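Local coordinates for protein fructose 1-phosphate kinase (Staphylococcus aureus, PDB 2JG5) that probably uses ATP to phosphorylate fructose 1-phosphate, and perhaps tagatose 6-phosphate, to the bisphosphate, as a sugar kinase of the PfkB family within the ribokinase clan, at residues P175-P180 and G254-I259; D183-M188 and A197-Y202; R204-V207 and S213-V216; Y225-I230 and L263-A268; K267-A272 and V298-L303. One frame throughout, in Å; residues are numbered along the deposited sequence.

Contact 1 of 5, residues P175-P180 and G254-I259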
# COMPACT_ATOMS: atom_id res chain seq x y z
N PRO A 175 -23.80 -23.66 16.02
CA PRO A 175 -23.65 -22.22 15.90
C PRO A 175 -25.02 -21.56 16.03
O PRO A 175 -26.03 -22.20 15.75
CB PRO A 175 -23.09 -22.04 14.49
CG PRO A 175 -23.51 -23.27 13.75
CD PRO A 175 -23.45 -24.35 14.76
N LEU A 176 -25.05 -20.30 16.45
CA LEU A 176 -26.30 -19.58 16.64
C LEU A 176 -27.04 -19.43 15.31
O LEU A 176 -28.24 -19.65 15.24
CB LEU A 176 -26.05 -18.22 17.27
CG LEU A 176 -27.27 -17.33 17.43
CD1 LEU A 176 -28.14 -17.84 18.56
CD2 LEU A 176 -26.83 -15.89 17.66
N PHE A 177 -26.32 -18.99 14.29
CA PHE A 177 -26.73 -19.15 12.90
C PHE A 177 -25.53 -19.22 11.96
O PHE A 177 -24.44 -18.76 12.28
CB PHE A 177 -27.73 -18.05 12.45
CG PHE A 177 -27.13 -16.67 12.34
CD1 PHE A 177 -26.62 -16.22 11.13
CD2 PHE A 177 -27.13 -15.81 13.44
CE1 PHE A 177 -26.09 -14.93 11.02
CE2 PHE A 177 -26.60 -14.53 13.35
CZ PHE A 177 -26.08 -14.08 12.13
N ILE A 178 -25.77 -19.84 10.80
CA ILE A 178 -24.89 -19.74 9.64
C ILE A 178 -25.64 -19.00 8.51
O ILE A 178 -26.86 -18.83 8.58
CB ILE A 178 -24.41 -21.12 9.17
CG1 ILE A 178 -25.61 -22.08 9.03
CG2 ILE A 178 -23.35 -21.64 10.14
CD1 ILE A 178 -25.32 -23.34 8.25
N LYS A 179 -24.92 -18.57 7.47
CA LYS A 179 -25.54 -17.75 6.42
C LYS A 179 -25.21 -18.16 4.97
O LYS A 179 -24.59 -17.40 4.24
CB LYS A 179 -25.25 -16.25 6.65
CG LYS A 179 -26.22 -15.33 5.93
CD LYS A 179 -25.81 -13.87 5.95
CE LYS A 179 -24.62 -13.62 5.05
NZ LYS A 179 -24.96 -13.83 3.61
N PRO A 180 -25.64 -19.36 4.55
CA PRO A 180 -25.33 -19.72 3.16
C PRO A 180 -26.22 -18.99 2.16
O PRO A 180 -27.24 -18.40 2.52
CB PRO A 180 -25.61 -21.22 3.13
CG PRO A 180 -26.72 -21.40 4.12
CD PRO A 180 -26.41 -20.42 5.23
N GLY A 254 -26.57 -6.84 11.20
CA GLY A 254 -27.96 -6.48 11.52
C GLY A 254 -28.62 -7.49 12.44
O GLY A 254 -29.30 -7.12 13.41
N MET A 255 -28.42 -8.77 12.13
CA MET A 255 -29.04 -9.86 12.89
C MET A 255 -28.47 -9.95 14.29
O MET A 255 -29.23 -10.05 15.27
CB MET A 255 -28.86 -11.19 12.15
CG MET A 255 -29.64 -12.35 12.79
SD MET A 255 -31.43 -12.25 12.49
CE MET A 255 -32.00 -13.56 13.58
N VAL A 256 -27.14 -9.91 14.40
CA VAL A 256 -26.48 -9.93 15.70
C VAL A 256 -26.90 -8.73 16.55
O VAL A 256 -27.27 -8.91 17.70
CB VAL A 256 -24.95 -10.02 15.57
CG1 VAL A 256 -24.31 -10.00 16.94
CG2 VAL A 256 -24.54 -11.30 14.82
N ALA A 257 -26.87 -7.53 15.96
CA ALA A 257 -27.24 -6.31 16.71
C ALA A 257 -28.66 -6.40 17.26
O ALA A 257 -28.90 -6.00 18.40
CB ALA A 257 -27.09 -5.08 15.86
N GLY A 258 -29.58 -6.92 16.44
CA GLY A 258 -30.98 -7.14 16.84
C GLY A 258 -31.10 -8.03 18.07
O GLY A 258 -31.70 -7.62 19.07
N ILE A 259 -30.50 -9.23 18.01
CA ILE A 259 -30.50 -10.19 19.12
C ILE A 259 -29.83 -9.57 20.36
O ILE A 259 -30.35 -9.64 21.47
CB ILE A 259 -29.73 -11.49 18.76
CG1 ILE A 259 -30.34 -12.20 17.54
CG2 ILE A 259 -29.69 -12.48 19.95
CD1 ILE A 259 -29.36 -13.12 16.84

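Contact 2 of 5, residues D183-M188 and A197-Y202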
# COMPACT_ATOMS: atom_id res chain seq x y z
N ASP A 183 -27.49 -20.78 -3.59
CA ASP A 183 -26.64 -21.57 -4.49
C ASP A 183 -25.77 -22.58 -3.73
O ASP A 183 -25.56 -23.69 -4.20
CB ASP A 183 -25.82 -20.65 -5.41
CG ASP A 183 -26.71 -19.81 -6.36
OD1 ASP A 183 -27.79 -20.28 -6.80
OD2 ASP A 183 -26.31 -18.66 -6.67
N GLU A 184 -25.31 -22.20 -2.54
CA GLU A 184 -24.60 -23.14 -1.67
C GLU A 184 -25.48 -24.28 -1.16
O GLU A 184 -25.01 -25.42 -1.06
CB GLU A 184 -23.93 -22.40 -0.51
CG GLU A 184 -22.68 -21.66 -0.93
CD GLU A 184 -22.16 -20.70 0.11
OE1 GLU A 184 -22.96 -20.09 0.84
OE2 GLU A 184 -20.92 -20.55 0.19
N LEU A 185 -26.75 -23.98 -0.87
CA LEU A 185 -27.76 -24.99 -0.54
C LEU A 185 -27.88 -26.02 -1.65
O LEU A 185 -27.89 -27.22 -1.38
CB LEU A 185 -29.13 -24.35 -0.32
CG LEU A 185 -29.51 -23.70 1.01
CD1 LEU A 185 -30.95 -23.23 0.94
CD2 LEU A 185 -29.33 -24.67 2.17
N GLU A 186 -27.96 -25.52 -2.89
CA GLU A 186 -28.03 -26.37 -4.08
C GLU A 186 -26.83 -27.30 -4.23
O GLU A 186 -26.99 -28.45 -4.64
CB GLU A 186 -28.19 -25.52 -5.35
CG GLU A 186 -29.55 -24.86 -5.50
CD GLU A 186 -29.89 -24.53 -6.95
OE1 GLU A 186 -29.01 -24.65 -7.84
OE2 GLU A 186 -31.06 -24.18 -7.20
N VAL A 187 -25.64 -26.80 -3.89
CA VAL A 187 -24.44 -27.64 -3.93
C VAL A 187 -24.43 -28.63 -2.76
O VAL A 187 -24.24 -29.82 -2.97
CB VAL A 187 -23.14 -26.80 -3.97
CG1 VAL A 187 -21.92 -27.72 -4.05
CG2 VAL A 187 -23.15 -25.84 -5.16
N MET A 188 -24.64 -28.12 -1.55
CA MET A 188 -24.70 -28.93 -0.34
C MET A 188 -25.55 -30.17 -0.54
O MET A 188 -25.05 -31.28 -0.50
CB MET A 188 -25.28 -28.14 0.83
CG MET A 188 -24.35 -27.13 1.48
SD MET A 188 -25.20 -26.48 2.93
CE MET A 188 -24.22 -25.03 3.37
N ALA A 197 -40.58 -22.65 -0.07
CA ALA A 197 -40.74 -23.99 0.53
C ALA A 197 -39.47 -24.86 0.42
O ALA A 197 -39.14 -25.59 1.35
CB ALA A 197 -41.96 -24.73 -0.09
N ASP A 198 -38.79 -24.80 -0.72
CA ASP A 198 -37.54 -25.53 -0.91
C ASP A 198 -36.46 -25.00 0.01
O ASP A 198 -35.67 -25.76 0.55
CB ASP A 198 -37.09 -25.46 -2.37
CG ASP A 198 -37.69 -26.56 -3.24
OD1 ASP A 198 -38.11 -27.61 -2.69
OD2 ASP A 198 -37.75 -26.38 -4.47
N VAL A 199 -36.42 -23.68 0.18
CA VAL A 199 -35.45 -23.05 1.07
C VAL A 199 -35.69 -23.45 2.54
O VAL A 199 -34.74 -23.78 3.24
CB VAL A 199 -35.41 -21.50 0.91
CG1 VAL A 199 -34.44 -20.87 1.88
CG2 VAL A 199 -35.07 -21.11 -0.52
N ILE A 200 -36.95 -23.43 2.98
CA ILE A 200 -37.30 -23.88 4.34
C ILE A 200 -36.85 -25.32 4.56
O ILE A 200 -36.29 -25.63 5.60
CB ILE A 200 -38.84 -23.81 4.63
CG1 ILE A 200 -39.45 -22.46 4.27
CG2 ILE A 200 -39.13 -24.11 6.10
CD1 ILE A 200 -40.93 -22.55 4.02
N LYS A 201 -37.12 -26.19 3.59
CA LYS A 201 -36.82 -27.61 3.73
C LYS A 201 -35.32 -27.85 4.00
O LYS A 201 -34.96 -28.31 5.09
CB LYS A 201 -37.27 -28.37 2.48
CG LYS A 201 -37.11 -29.88 2.57
CD LYS A 201 -37.15 -30.50 1.19
CE LYS A 201 -37.09 -32.01 1.27
NZ LYS A 201 -37.02 -32.58 -0.09
N TYR A 202 -34.48 -27.51 3.03
CA TYR A 202 -33.04 -27.77 3.11
C TYR A 202 -32.33 -26.94 4.18
O TYR A 202 -31.29 -27.35 4.69
CB TYR A 202 -32.39 -27.59 1.72
CG TYR A 202 -32.98 -28.54 0.70
CD1 TYR A 202 -32.81 -29.91 0.83
CD2 TYR A 202 -33.75 -28.06 -0.36
CE1 TYR A 202 -33.37 -30.78 -0.08
CE2 TYR A 202 -34.32 -28.94 -1.28
CZ TYR A 202 -34.12 -30.30 -1.13
OH TYR A 202 -34.65 -31.20 -2.02

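Contact 3 of 5, residues R204-V207 and S213-V216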
# COMPACT_ATOMS: atom_id res chain seq x y z
N ARG A 204 -33.82 -26.20 7.15
CA ARG A 204 -34.14 -26.88 8.40
C ARG A 204 -33.39 -28.21 8.56
O ARG A 204 -33.20 -28.70 9.67
CB ARG A 204 -35.66 -27.10 8.54
CG ARG A 204 -36.10 -27.43 9.97
CD ARG A 204 -37.59 -27.22 10.16
NE ARG A 204 -37.92 -25.80 10.27
CZ ARG A 204 -39.08 -25.27 9.89
NH1 ARG A 204 -39.28 -23.96 10.04
NH2 ARG A 204 -40.03 -26.02 9.34
N LEU A 205 -32.97 -28.79 7.44
CA LEU A 205 -32.12 -29.98 7.48
C LEU A 205 -30.75 -29.60 8.05
O LEU A 205 -30.11 -30.38 8.73
CB LEU A 205 -32.00 -30.63 6.10
CG LEU A 205 -33.29 -31.22 5.50
CD1 LEU A 205 -33.08 -31.57 4.04
CD2 LEU A 205 -33.79 -32.45 6.27
N LEU A 206 -30.33 -28.37 7.77
CA LEU A 206 -29.11 -27.82 8.35
C LEU A 206 -29.24 -27.58 9.85
O LEU A 206 -28.30 -27.81 10.60
CB LEU A 206 -28.73 -26.52 7.63
CG LEU A 206 -28.17 -26.70 6.22
CD1 LEU A 206 -28.10 -25.35 5.53
CD2 LEU A 206 -26.80 -27.39 6.26
N VAL A 207 -30.42 -27.13 10.27
CA VAL A 207 -30.79 -27.01 11.68
C VAL A 207 -30.80 -28.39 12.38
O VAL A 207 -30.49 -28.49 13.57
CB VAL A 207 -32.16 -26.28 11.83
CG1 VAL A 207 -32.56 -26.15 13.29
CG2 VAL A 207 -32.10 -24.91 11.19
N SER A 213 -30.03 -21.90 14.03
CA SER A 213 -30.87 -21.28 13.02
C SER A 213 -30.03 -21.02 11.77
O SER A 213 -28.81 -21.18 11.79
CB SER A 213 -31.49 -19.99 13.53
OG SER A 213 -30.50 -19.07 13.95
N VAL A 214 -30.69 -20.64 10.68
CA VAL A 214 -30.02 -20.45 9.39
C VAL A 214 -30.68 -19.28 8.67
O VAL A 214 -31.90 -19.23 8.56
CB VAL A 214 -30.14 -21.71 8.48
CG1 VAL A 214 -29.50 -21.47 7.11
CG2 VAL A 214 -29.53 -22.94 9.13
N ILE A 215 -29.86 -18.35 8.20
CA ILE A 215 -30.32 -17.31 7.27
C ILE A 215 -29.85 -17.67 5.88
O ILE A 215 -28.66 -17.91 5.67
CB ILE A 215 -29.82 -15.90 7.64
CG1 ILE A 215 -30.34 -15.49 9.01
CG2 ILE A 215 -30.26 -14.89 6.59
CD1 ILE A 215 -29.65 -14.25 9.57
N VAL A 216 -30.78 -17.73 4.94
CA VAL A 216 -30.43 -18.05 3.57
C VAL A 216 -30.63 -16.80 2.72
O VAL A 216 -31.74 -16.27 2.61
CB VAL A 216 -31.24 -19.24 3.01
CG1 VAL A 216 -30.81 -19.56 1.59
CG2 VAL A 216 -31.07 -20.45 3.89

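Contact 4 of 5, residues Y225-I230 and L263-A268. Unlike the reference sequence in segment 263-268: Ser-264 (reference Thr).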
# COMPACT_ATOMS: atom_id res chain seq x y z
N TYR A 225 -35.14 -16.79 7.02
CA TYR A 225 -34.63 -17.25 8.30
C TYR A 225 -35.30 -18.59 8.59
O TYR A 225 -36.52 -18.72 8.42
CB TYR A 225 -34.95 -16.24 9.40
CG TYR A 225 -34.69 -16.76 10.79
CD1 TYR A 225 -33.46 -16.53 11.42
CD2 TYR A 225 -35.65 -17.50 11.47
CE1 TYR A 225 -33.22 -17.02 12.70
CE2 TYR A 225 -35.42 -17.99 12.74
CZ TYR A 225 -34.21 -17.75 13.34
OH TYR A 225 -33.99 -18.24 14.60
N ILE A 226 -34.52 -19.58 9.00
CA ILE A 226 -35.06 -20.89 9.37
C ILE A 226 -34.64 -21.33 10.78
O ILE A 226 -33.45 -21.33 11.11
CB ILE A 226 -34.70 -22.03 8.36
CG1 ILE A 226 -35.01 -21.64 6.91
CG2 ILE A 226 -35.41 -23.33 8.72
CD1 ILE A 226 -33.87 -20.97 6.18
N ASP A 227 -35.64 -21.72 11.57
CA ASP A 227 -35.52 -22.16 12.97
C ASP A 227 -35.98 -23.60 13.05
O ASP A 227 -36.48 -24.14 12.06
CB ASP A 227 -36.54 -21.36 13.79
CG ASP A 227 -35.96 -20.78 15.02
OD1 ASP A 227 -34.73 -20.84 15.20
OD2 ASP A 227 -36.76 -20.23 15.81
N LYS A 228 -35.88 -24.21 14.23
CA LYS A 228 -36.54 -25.50 14.50
C LYS A 228 -38.06 -25.30 14.60
O LYS A 228 -38.83 -26.21 14.29
CB LYS A 228 -36.01 -26.14 15.79
CG LYS A 228 -36.38 -27.62 16.00
CD LYS A 228 -36.11 -28.07 17.45
CE LYS A 228 -36.92 -29.32 17.86
NZ LYS A 228 -36.20 -30.63 17.71
N GLU A 229 -38.47 -24.10 15.00
CA GLU A 229 -39.87 -23.83 15.30
C GLU A 229 -40.58 -22.89 14.31
O GLU A 229 -41.81 -22.85 14.28
CB GLU A 229 -40.04 -23.36 16.75
CG GLU A 229 -39.19 -22.13 17.15
CD GLU A 229 -39.08 -21.91 18.67
OE1 GLU A 229 -40.01 -22.30 19.42
OE2 GLU A 229 -38.05 -21.34 19.10
N ILE A 230 -39.82 -22.15 13.50
CA ILE A 230 -40.38 -21.18 12.56
C ILE A 230 -39.47 -20.93 11.34
O ILE A 230 -38.27 -21.13 11.40
CB ILE A 230 -40.68 -19.82 13.28
CG1 ILE A 230 -41.73 -19.00 12.53
CG2 ILE A 230 -39.39 -19.02 13.52
CD1 ILE A 230 -42.26 -17.79 13.29
N LEU A 263 -34.22 -7.31 20.40
CA LEU A 263 -35.28 -7.47 19.39
C LEU A 263 -35.75 -8.91 19.26
O LEU A 263 -35.03 -9.85 19.62
CB LEU A 263 -34.83 -6.96 18.01
CG LEU A 263 -34.31 -5.53 17.84
CD1 LEU A 263 -34.09 -5.28 16.36
CD2 LEU A 263 -35.26 -4.48 18.43
N SER A 264 -36.97 -9.07 18.76
CA SER A 264 -37.51 -10.38 18.41
C SER A 264 -36.70 -10.95 17.26
O SER A 264 -36.10 -10.20 16.48
CB SER A 264 -38.97 -10.26 17.97
OG SER A 264 -39.05 -9.75 16.64
N ILE A 265 -36.70 -12.27 17.14
CA ILE A 265 -36.10 -12.92 15.98
C ILE A 265 -36.56 -12.22 14.68
O ILE A 265 -35.72 -11.86 13.85
CB ILE A 265 -36.37 -14.46 15.99
CG1 ILE A 265 -35.24 -15.16 16.73
CG2 ILE A 265 -36.44 -15.03 14.58
CD1 ILE A 265 -35.68 -16.44 17.43
N GLU A 266 -37.87 -12.00 14.56
CA GLU A 266 -38.48 -11.40 13.38
C GLU A 266 -37.94 -10.00 13.07
O GLU A 266 -37.58 -9.71 11.92
CB GLU A 266 -40.01 -11.31 13.52
CG GLU A 266 -40.75 -12.64 13.43
CD GLU A 266 -40.87 -13.36 14.77
OE1 GLU A 266 -40.32 -12.88 15.79
OE2 GLU A 266 -41.52 -14.43 14.81
N LYS A 267 -37.91 -9.14 14.08
CA LYS A 267 -37.45 -7.77 13.88
C LYS A 267 -35.95 -7.70 13.70
O LYS A 267 -35.46 -6.87 12.92
CB LYS A 267 -37.92 -6.88 15.02
CG LYS A 267 -39.43 -6.65 15.02
CD LYS A 267 -39.80 -5.55 14.05
CE LYS A 267 -41.28 -5.54 13.76
NZ LYS A 267 -41.68 -4.17 13.37
N ALA A 268 -35.22 -8.56 14.41
CA ALA A 268 -33.77 -8.69 14.24
C ALA A 268 -33.45 -9.08 12.81
O ALA A 268 -32.53 -8.52 12.19
CB ALA A 268 -33.20 -9.71 15.20

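Contact 5 of 5, residues K267-A272 and V298-L303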
# COMPACT_ATOMS: atom_id res chain seq x y z
N LYS A 267 -37.91 -9.14 14.08
CA LYS A 267 -37.45 -7.77 13.88
C LYS A 267 -35.95 -7.70 13.70
O LYS A 267 -35.46 -6.87 12.92
CB LYS A 267 -37.92 -6.88 15.02
CG LYS A 267 -39.43 -6.65 15.02
CD LYS A 267 -39.80 -5.55 14.05
CE LYS A 267 -41.28 -5.54 13.76
NZ LYS A 267 -41.68 -4.17 13.37
N ALA A 268 -35.22 -8.56 14.41
CA ALA A 268 -33.77 -8.69 14.24
C ALA A 268 -33.45 -9.08 12.81
O ALA A 268 -32.53 -8.52 12.19
CB ALA A 268 -33.20 -9.71 15.20
N PHE A 269 -34.23 -10.01 12.28
CA PHE A 269 -34.10 -10.49 10.90
C PHE A 269 -34.42 -9.37 9.91
O PHE A 269 -33.66 -9.14 8.96
CB PHE A 269 -34.98 -11.72 10.67
CG PHE A 269 -34.87 -12.33 9.28
CD1 PHE A 269 -33.62 -12.65 8.73
CD2 PHE A 269 -36.02 -12.61 8.55
CE1 PHE A 269 -33.53 -13.23 7.46
CE2 PHE A 269 -35.93 -13.20 7.28
CZ PHE A 269 -34.69 -13.50 6.73
N GLN A 270 -35.54 -8.68 10.15
CA GLN A 270 -35.88 -7.46 9.41
C GLN A 270 -34.72 -6.44 9.38
O GLN A 270 -34.38 -5.92 8.31
CB GLN A 270 -37.12 -6.80 10.02
CG GLN A 270 -37.76 -5.76 9.13
CD GLN A 270 -38.75 -4.89 9.87
OE1 GLN A 270 -38.56 -4.56 11.04
NE2 GLN A 270 -39.81 -4.51 9.18
N GLN A 271 -34.14 -6.17 10.55
CA GLN A 271 -32.97 -5.30 10.67
C GLN A 271 -31.80 -5.84 9.83
O GLN A 271 -31.12 -5.09 9.14
CB GLN A 271 -32.55 -5.17 12.14
CG GLN A 271 -31.25 -4.43 12.38
CD GLN A 271 -31.26 -3.65 13.67
OE1 GLN A 271 -31.79 -2.53 13.72
NE2 GLN A 271 -30.69 -4.22 14.73
N ALA A 272 -31.61 -7.16 9.88
CA ALA A 272 -30.57 -7.86 9.14
C ALA A 272 -30.69 -7.62 7.63
O ALA A 272 -29.70 -7.24 6.99
CB ALA A 272 -30.62 -9.34 9.46
N VAL A 298 -38.98 -3.18 4.58
CA VAL A 298 -38.79 -4.62 4.53
C VAL A 298 -40.03 -5.29 5.08
O VAL A 298 -40.48 -4.98 6.19
CB VAL A 298 -37.50 -5.06 5.29
CG1 VAL A 298 -37.39 -6.59 5.35
CG2 VAL A 298 -36.26 -4.47 4.64
N THR A 299 -40.60 -6.19 4.29
CA THR A 299 -41.75 -6.97 4.74
C THR A 299 -41.30 -8.27 5.40
O THR A 299 -40.34 -8.91 4.96
CB THR A 299 -42.69 -7.27 3.57
OG1 THR A 299 -43.04 -6.04 2.94
CG2 THR A 299 -43.95 -7.97 4.06
N ILE A 300 -41.99 -8.62 6.49
CA ILE A 300 -41.72 -9.83 7.26
C ILE A 300 -42.96 -10.72 7.24
O ILE A 300 -44.07 -10.25 7.51
CB ILE A 300 -41.31 -9.47 8.73
CG1 ILE A 300 -39.90 -8.87 8.78
CG2 ILE A 300 -41.48 -10.66 9.69
CD1 ILE A 300 -38.80 -9.70 8.11
N SER A 301 -42.76 -11.98 6.90
CA SER A 301 -43.86 -12.94 6.87
C SER A 301 -43.40 -14.27 7.43
O SER A 301 -42.28 -14.71 7.17
CB SER A 301 -44.35 -13.14 5.44
OG SER A 301 -44.75 -11.89 4.89
N VAL A 302 -44.27 -14.91 8.20
CA VAL A 302 -44.02 -16.27 8.66
C VAL A 302 -44.33 -17.20 7.48
O VAL A 302 -45.40 -17.13 6.87
CB VAL A 302 -44.87 -16.64 9.91
CG1 VAL A 302 -44.63 -18.08 10.32
CG2 VAL A 302 -44.53 -15.73 11.07
N LEU A 303 -43.35 -18.05 7.15
CA LEU A 303 -43.52 -19.05 6.11
C LEU A 303 -44.18 -20.29 6.69
O LEU A 303 -45.17 -20.78 6.15
CB LEU A 303 -42.16 -19.40 5.47
CG LEU A 303 -41.66 -18.40 4.43
CD1 LEU A 303 -40.20 -18.60 4.13
CD2 LEU A 303 -42.48 -18.54 3.17

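Contact 1 of 5, residues P175-P180 and G254-I259
The ring of Phe-177 meets two residues of the helix with its far end. A methyl of Val-256 stands at the edge, near the ring plane, with CG2 4.1 Å from Phe-177 CE2. Met-255 comes in obliquely, its CG 3.8 Å from Phe-177 CE2 and its CB 4.0 Å from Phe-177 CZ. The ring and the methionine run past each other in opposite senses, whereas the valine crosses the aromatic side chain at roughly a right angle. Phe-177 takes the crowded position between its own backbone N and carbonyl carbon (chi1 69°), which sends the ring from the strand toward the helix. Bent at the second torsion (74°), the Met-255 chain lays CG against the ring and carries its sulfur on toward Ala-268 and Phe-269 of the next helix. Farther along, Leu-176 and Ile-259 reach toward each other tip to tip, Leu-176 CD2 to Ile-259 CD1 at 3.8 Å. Strand 177-178 is the outermost strand, within this chain, of the parallel sheet; helix 247-260 packs against it, and Val-159 of the adjoining strand also touches Phe-177 and Leu-176. Every close pair between 175-180 and the helix is carbon to carbon, so the association rests on burial and shape, while the strand's backbone bonds Val-160 on one strand and Ile-215 on another.

Contact 2 of 5, residues D183-M188 and A197-Y202
Val-199, the first residue of 197-202 to touch the other helix, offers CG1 to Leu-185 CD1 at 4.3 Å. Lys-201 follows, laying its CD over one face of the Tyr-202 ring, 3.8 Å above the plane and offset toward the rim. Tyr-202 meets the second branch of the same leucine through its backbone and the root of its side chain: Leu-185 CD2 lies 4.2 Å from Tyr-202 O and 4.3 Å from Tyr-202 CB. The tyrosine ring itself leads away from the leucine and also meets Phe-189; its hydroxyl has weak hydrogen bonds with Lys-201 NZ and with Thr-191. Within 183-188, Leu-185 makes the contact with 197-202. Its CG is opposite the carbonyl carbon (chi1 -82°), and one methyl goes to Val-199, the other to Tyr-202, where the backbones come nearest, 7.0 Å between Leu-185 CA and Tyr-202 CA. The side-chain pairs are apolar; the polar atom nearby is the backbone oxygen of Tyr-202. Helices 182-188 and 196-208 follow each other in the chain; Leu-206 of the latter also packs on Leu-185, and Val-216 of strand 214-217 lies against both Leu-185 and Val-199.

Contact 3 of 5, residues R204-V207 and S213-V216
This is a small apolar contact between the C-terminal part of helix 196-208 and the start of strand 214-217, joined by a short connection, and the strand is an outermost strand, within this chain, of the four-stranded antiparallel sheet. Val-214 carries it from the strand side. Its CG2 methyl serves two helix residues at once, lying 3.8 Å from Val-207 CG2 and 4.0 Å from Leu-206 CB. The valines slide past each other in opposite directions, methyl alongside methyl, rather than meeting end on. In Val-214 the CG1 branch is opposite the backbone N (chi1 177°), which leaves CG2 beside that nitrogen as the branch that meets the helix. Val-207 uses its equivalent methyl and also reaches the strand's backbone, Val-207 CG2 to Ser-213 CA at 4.2 Å. Leu-206 touches with its CB, while the rest of its side chain turns to Leu-185 and Met-188 of helix 182-188.

Ser-213 points its CB away from the helix, and its OG is hydrogen-bonded to Leu-176 O; the hydroxyl thus ties the strand's beginning to the residue just before strand 177-178. Arg-204, also on the helix, forms a salt bridge with Asp-304 and a hydrogen bond to the backbone of Asp-227. Backbone bonds join Ile-215 to Ile-178 on one side and Val-214 to Ile-226 on the other. A helix that precedes a strand and lies against it in this way is consistent with the alpha/beta layering of the ribokinase-like fold; the Ile-178 to Ile-215 bond continues the parallel sheet into this strand.

Contact 4 of 5, residues Y225-I230 and L263-A268
Ile-265 sets its CG2 methyl over one face of the Tyr-225 ring, a CH-pi contact with the carbon 3.9 Å from the ring centroid and 23° off the normal. The methyl is offset toward the rim, where Tyr-225 CE2 is only 3.6 Å from Ile-265 CG2. The two side chains cross at about a right angle. The tyrosine carries its ring out from the strand toward the helix start. With CG2 opposite its nitrogen, Ile-265 lays that methyl on the ring and sends CD1 along toward the phenol oxygen, Ile-265 CD1 to Tyr-225 OH at 3.8 Å. That hydroxyl makes a weak hydrogen bond to Asp-227 OD1, and the other carboxylate oxygen of Asp-227 lies near the isoleucine's CD1.

Glu-266 begins by pointing away, but its chain folds back at the second torsion (87°) and brings OE2 to 3.8 Å from Ile-230 CD1. The extended Ile-230 and this side chain cross at about a right angle. Behind it, Ser-264, a threonine in the reference sequence, is the N-cap of helix 265-280: its OG accepts from Lys-267 N at 2.9 Å, with an angle of 168° at the hydrogen. Ile-232 of the next strand packs on Tyr-225, Ile-265 and Glu-266. A methyl thus covers one face of the ring while the phenol oxygen turns to Asp-227, and the Ser-264 cap closes the first turn of the helix beside the strand; across the contact Glu-266 OE2 meets a methyl, while OE1 is weakly bonded to the cap serine.

Contact 5 of 5, residues K267-A272 and V298-L303
One hydrogen bond crosses between the helix and the residue just before strand 299-303, from Gln-270 NE2 to Val-298 O at 3.1 Å. It is nearly straight, 165° at the hydrogen, and the acceptor lies in the plane of the glutamine amide, although the donor is tilted 25° from the carbonyl plane of Val-298. The Gln-270 chain, extended beyond CG, delivers the amide there, and the bond, in the amide plane, would favour this orientation of the group. Strand 299-303 is the last of the chain and an outer strand, within this chain, of the four-stranded antiparallel sheet; helix 265-280 packs across that sheet, as flanking helices do in the alpha-beta fold of this kinase family. Apolar contacts make up the rest. The stem of the glutamine runs alongside Val-298 in the opposite direction, Gln-270 CG to Val-298 CG1 at 3.9 Å, and crosses Ile-300 obliquely, with Gln-270 CB 3.7 Å from Ile-300 CG1. The same isoleucine places CD1 4.0 Å from Phe-269 CD2, approaching the ring at a slant. Phe-269 in turn packs on Ile-232 and Ala-234 of the neighbouring strand and on Met-255 of helix 247-260. Gln-271 points away from the strand and is hydrogen-bonded to Lys-295 and weakly to the backbone of Gly-254.

Followed from the N terminus, the segment 175-180 opens contact 1, which closes at helix 247-260. Contacts 2 and 3 open and close in series within that long loop: contact 2 joins successive helices, and contact 3 sets the second of them on strand 214-217. Contact 4 opens at 225-230, still inside the loop, but closes beyond it at 263-268, so contacts 1 and 4 cross. Contact 5 begins on the same helix, sharing Lys-267 and Ala-268, and closes at the last strand. The Ile-178 to Ile-215 backbone bond, between segments of contacts 1 and 3, joins the parallel sheet to the antiparallel one, which contacts 3, 4 and 5 tie to its covering helices.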